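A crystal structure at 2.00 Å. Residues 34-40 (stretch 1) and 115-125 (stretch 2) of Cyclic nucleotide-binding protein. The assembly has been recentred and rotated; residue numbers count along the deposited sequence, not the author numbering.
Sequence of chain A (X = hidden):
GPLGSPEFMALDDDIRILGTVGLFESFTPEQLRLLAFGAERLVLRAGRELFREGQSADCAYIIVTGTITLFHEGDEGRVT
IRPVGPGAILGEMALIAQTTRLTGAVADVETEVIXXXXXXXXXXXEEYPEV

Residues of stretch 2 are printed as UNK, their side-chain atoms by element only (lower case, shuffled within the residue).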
# COMPACT_ATOMS: atom_id res chain seq x y z
N LEU A 34 3.76 -1.81 17.29
CA LEU A 34 3.07 -3.05 17.64
C LEU A 34 3.01 -3.99 16.44
O LEU A 34 3.29 -5.19 16.55
CB LEU A 34 1.65 -2.77 18.13
CG LEU A 34 1.43 -2.44 19.60
CD1 LEU A 34 -0.07 -2.38 19.89
CD2 LEU A 34 2.10 -3.47 20.49
N LEU A 35 2.65 -3.42 15.30
CA LEU A 35 2.57 -4.16 14.06
C LEU A 35 3.92 -4.75 13.66
O LEU A 35 4.01 -5.91 13.26
CB LEU A 35 2.05 -3.26 12.94
CG LEU A 35 1.61 -3.93 11.65
CD1 LEU A 35 0.39 -4.80 11.90
CD2 LEU A 35 1.32 -2.87 10.60
N ALA A 36 4.97 -3.94 13.79
CA ALA A 36 6.31 -4.39 13.44
C ALA A 36 6.76 -5.52 14.36
O ALA A 36 7.42 -6.46 13.92
CB ALA A 36 7.29 -3.24 13.49
N PHE A 37 6.38 -5.44 15.63
CA PHE A 37 6.70 -6.49 16.60
C PHE A 37 5.86 -7.75 16.37
O PHE A 37 6.35 -8.86 16.53
CB PHE A 37 6.50 -5.98 18.03
CG PHE A 37 7.72 -5.35 18.62
CD1 PHE A 37 8.05 -4.03 18.32
CD2 PHE A 37 8.54 -6.05 19.49
CE1 PHE A 37 9.17 -3.44 18.88
CE2 PHE A 37 9.66 -5.47 20.05
CZ PHE A 37 9.98 -4.16 19.74
N GLY A 38 4.60 -7.56 16.00
CA GLY A 38 3.70 -8.68 15.81
C GLY A 38 3.97 -9.41 14.51
O GLY A 38 3.60 -10.57 14.34
N ALA A 39 4.62 -8.71 13.59
CA ALA A 39 4.94 -9.25 12.27
C ALA A 39 5.91 -10.42 12.36
O ALA A 39 6.70 -10.52 13.30
CB ALA A 39 5.50 -8.17 11.40
N GLU A 40 5.85 -11.30 11.37
CA GLU A 40 6.82 -12.39 11.24
C GLU A 40 7.77 -12.11 10.08
O GLU A 40 7.33 -11.78 8.98
CB GLU A 40 6.11 -13.73 11.05
CG GLU A 40 7.04 -14.94 11.05
CD GLU A 40 6.33 -16.22 10.65
OE1 GLU A 40 6.86 -17.31 10.95
OE2 GLU A 40 5.25 -16.14 10.02
N UNK A 115 5.59 -10.70 7.24
CA UNK A 115 4.28 -11.33 7.17
C UNK A 115 3.34 -10.81 8.24
O UNK A 115 3.63 -10.91 9.43
c UNK A 115 3.06 -13.57 7.06
c UNK A 115 4.39 -12.85 7.28
n UNK A 115 3.15 -15.31 8.81
c UNK A 115 3.16 -15.06 7.38
n UNK A 115 2.15 -15.81 10.82
c UNK A 115 2.06 -15.60 9.52
n UNK A 115 0.88 -15.70 8.91
N UNK A 116 2.21 -10.26 7.82
CA UNK A 116 1.21 -9.75 8.74
C UNK A 116 0.01 -10.67 8.72
O UNK A 116 -0.68 -10.77 7.71
c UNK A 116 2.68 -7.11 9.48
c UNK A 116 0.76 -8.33 8.38
c UNK A 116 -0.19 -7.79 9.45
c UNK A 116 1.95 -7.40 8.20
N UNK A 117 -0.23 -11.37 9.83
CA UNK A 117 -1.42 -12.20 9.92
C UNK A 117 -2.66 -11.35 10.12
O UNK A 117 -2.60 -10.23 10.65
c UNK A 117 -1.29 -13.21 11.06
o UNK A 117 -1.25 -12.54 12.31
N UNK A 118 -3.80 -11.87 9.69
CA UNK A 118 -5.07 -11.23 9.95
C UNK A 118 -5.27 -11.03 11.45
O UNK A 118 -5.70 -9.97 11.90
c UNK A 118 -7.56 -11.37 9.35
n UNK A 118 -8.67 -15.25 6.86
c UNK A 118 -8.41 -11.84 8.19
c UNK A 118 -8.71 -13.93 6.91
n UNK A 118 -8.39 -13.29 8.03
n UNK A 118 -9.06 -13.24 5.83
c UNK A 118 -6.21 -12.05 9.34
N UNK A 119 -4.93 -12.06 12.23
CA UNK A 119 -5.13 -12.01 13.68
C UNK A 119 -4.34 -10.89 14.36
O UNK A 119 -4.85 -10.23 15.27
o UNK A 119 -3.37 -13.57 14.29
c UNK A 119 -4.77 -13.36 14.31
N UNK A 120 -3.10 -10.67 13.93
CA UNK A 120 -2.29 -9.60 14.49
C UNK A 120 -2.92 -8.25 14.18
O UNK A 120 -3.08 -7.41 15.06
c UNK A 120 -0.84 -9.63 13.97
c UNK A 120 0.15 -10.44 16.16
c UNK A 120 -0.04 -10.71 14.69
c UNK A 120 -0.15 -8.29 14.18
N UNK A 121 -3.27 -8.06 12.91
CA UNK A 121 -3.93 -6.84 12.47
C UNK A 121 -5.18 -6.56 13.30
O UNK A 121 -5.40 -5.43 13.74
c UNK A 121 -4.28 -6.94 10.98
c UNK A 121 -6.99 -4.72 9.55
c UNK A 121 -5.00 -3.42 9.79
c UNK A 121 -6.33 -5.83 10.06
c UNK A 121 -4.34 -4.53 10.29
c UNK A 121 -5.00 -5.74 10.44
c UNK A 121 -6.32 -3.52 9.42
N UNK A 122 -5.97 -7.60 13.51
CA UNK A 122 -7.21 -7.48 14.28
C UNK A 122 -6.95 -7.05 15.73
O UNK A 122 -7.66 -6.19 16.26
c UNK A 122 -7.99 -8.80 14.27
c UNK A 122 -9.38 -8.68 14.88
c UNK A 122 -8.36 -11.19 17.15
c UNK A 122 -9.82 -9.95 15.59
n UNK A 122 -7.77 -11.27 18.33
n UNK A 122 -9.13 -10.14 16.86
n UNK A 122 -8.19 -12.16 16.26
N UNK A 123 -5.95 -7.66 16.36
CA UNK A 123 -5.61 -7.37 17.76
C UNK A 123 -5.24 -5.91 17.96
O UNK A 123 -5.55 -5.31 18.99
n UNK A 123 -2.40 -10.33 22.47
c UNK A 123 -4.46 -8.26 18.24
c UNK A 123 -4.80 -9.73 18.41
n UNK A 123 -3.51 -10.27 20.45
n UNK A 123 -1.36 -11.08 20.57
c UNK A 123 -2.42 -10.56 21.17
c UNK A 123 -3.63 -10.49 19.01
N UNK A 124 -4.56 -5.33 16.97
CA UNK A 124 -4.14 -3.94 17.07
C UNK A 124 -5.35 -3.01 17.05
O UNK A 124 -5.38 -2.00 17.75
c UNK A 124 -3.18 -3.58 15.93
c UNK A 124 -2.79 -2.11 15.99
c UNK A 124 -1.93 -4.46 16.02
c UNK A 124 -0.79 -3.99 15.18
N UNK A 125 -6.36 -3.36 16.26
CA UNK A 125 -7.55 -2.53 16.15
C UNK A 125 -8.51 -2.75 17.32
O UNK A 125 -9.60 -2.18 17.35
c UNK A 125 -8.26 -2.81 14.83
c UNK A 125 -6.94 -1.00 13.70
c UNK A 125 -8.25 -2.62 12.33
c UNK A 125 -7.44 -2.43 13.59
O HOH W 1 2.07 -11.60 11.61

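Position 115 carries a long side chain of three carbons, a nitrogen, and then a carbon bearing two further nitrogens. Its backbone pairs with Glu-40 as an antiparallel bridge: the N of 115 donates to Glu-40 O at 2.7 Å, and Glu-40 N donates to the O of 115 at 3.0 Å, both nearly linear. The planar, nitrogen-rich end meets the Glu-40 carboxylate, which lies at its edge and near its plane. This is Arg-115. Its NE forms a salt bridge with Glu-40 OE2 at 2.6 Å, and its NH2 adds a weak hydrogen bond to Glu-40 OE2 at 3.2 Å.

Position 116 has four side-chain carbons, forked at the first, with one arm two carbons long; they rest against Leu-35 and Ala-39. This is Ile-116. CB sets off sideways, but the end of the chain comes nearer to stretch 1: CD1 packs on Ala-39 CB at 3.6 Å, and CG2 lies 3.9 Å from Leu-35 CD1.

At 117 there is one carbon and one oxygen, and the side chain touches nothing on stretch 1. This is Ser-117, at the N-cap position just before the helix. A water accepts from Ser-117 N (2.9 Å to the water O) and donates to Arg-115 O (2.8 Å) and Gly-38 O (3.3 Å), so it links the strand to the end of the first helix.

Position 118 again shows three carbons, a nitrogen and a carbon with two nitrogens, but it is out of reach of stretch 1. It is Arg-118, whose NH1 is hydrogen-bonded elsewhere in the structure.

Position 119, one carbon and one oxygen, makes no contact across the stretches either. It is Ser-119; its OG shares a hydrogen bond with Ser-117 OG at 3.1 Å.

Position 120 has four carbons, forked at the first with one two-carbon arm, and points toward stretch 1, where its carbons meet Gly-38 and Leu-35. It is Ile-120, with CG1 3.7 Å from Gly-38 O and CG2 4.2 Å from Leu-35 CD1. An ideal CB on Gly-38 would lie 2.9 Å from Ile-120 CG2, a clash, so the bare glycine leaves room for this side chain.

One carbon leading to a six-carbon ring, buried but without close contact to stretch 1, marks 121 as Phe-121. Positions 122 and 123 each bear three carbons, a nitrogen and a carbon with two nitrogens; neither touches stretch 1, and they are Arg-122 and Arg-123.

Position 124 has four carbons, forked at the first with one longer arm, and they meet Leu-34 and Leu-35. It is Ile-124. Its CD1 sits 3.6 Å from Leu-35 CD1 and 4.0 Å from Leu-34 CB. Position 125, four carbons forked at the second and out of reach, is Leu-125.

The contact thus has two parts. Backbone pairing and a salt bridge join Glu-40 to Arg-115, while Leu-35 packs against Ile-116, Ile-120 and Ile-124. The helices run roughly antiparallel, at 153°, with axes approaching to 10.0 Å.

Stretch 2 115-125: RISRSIFRRIL
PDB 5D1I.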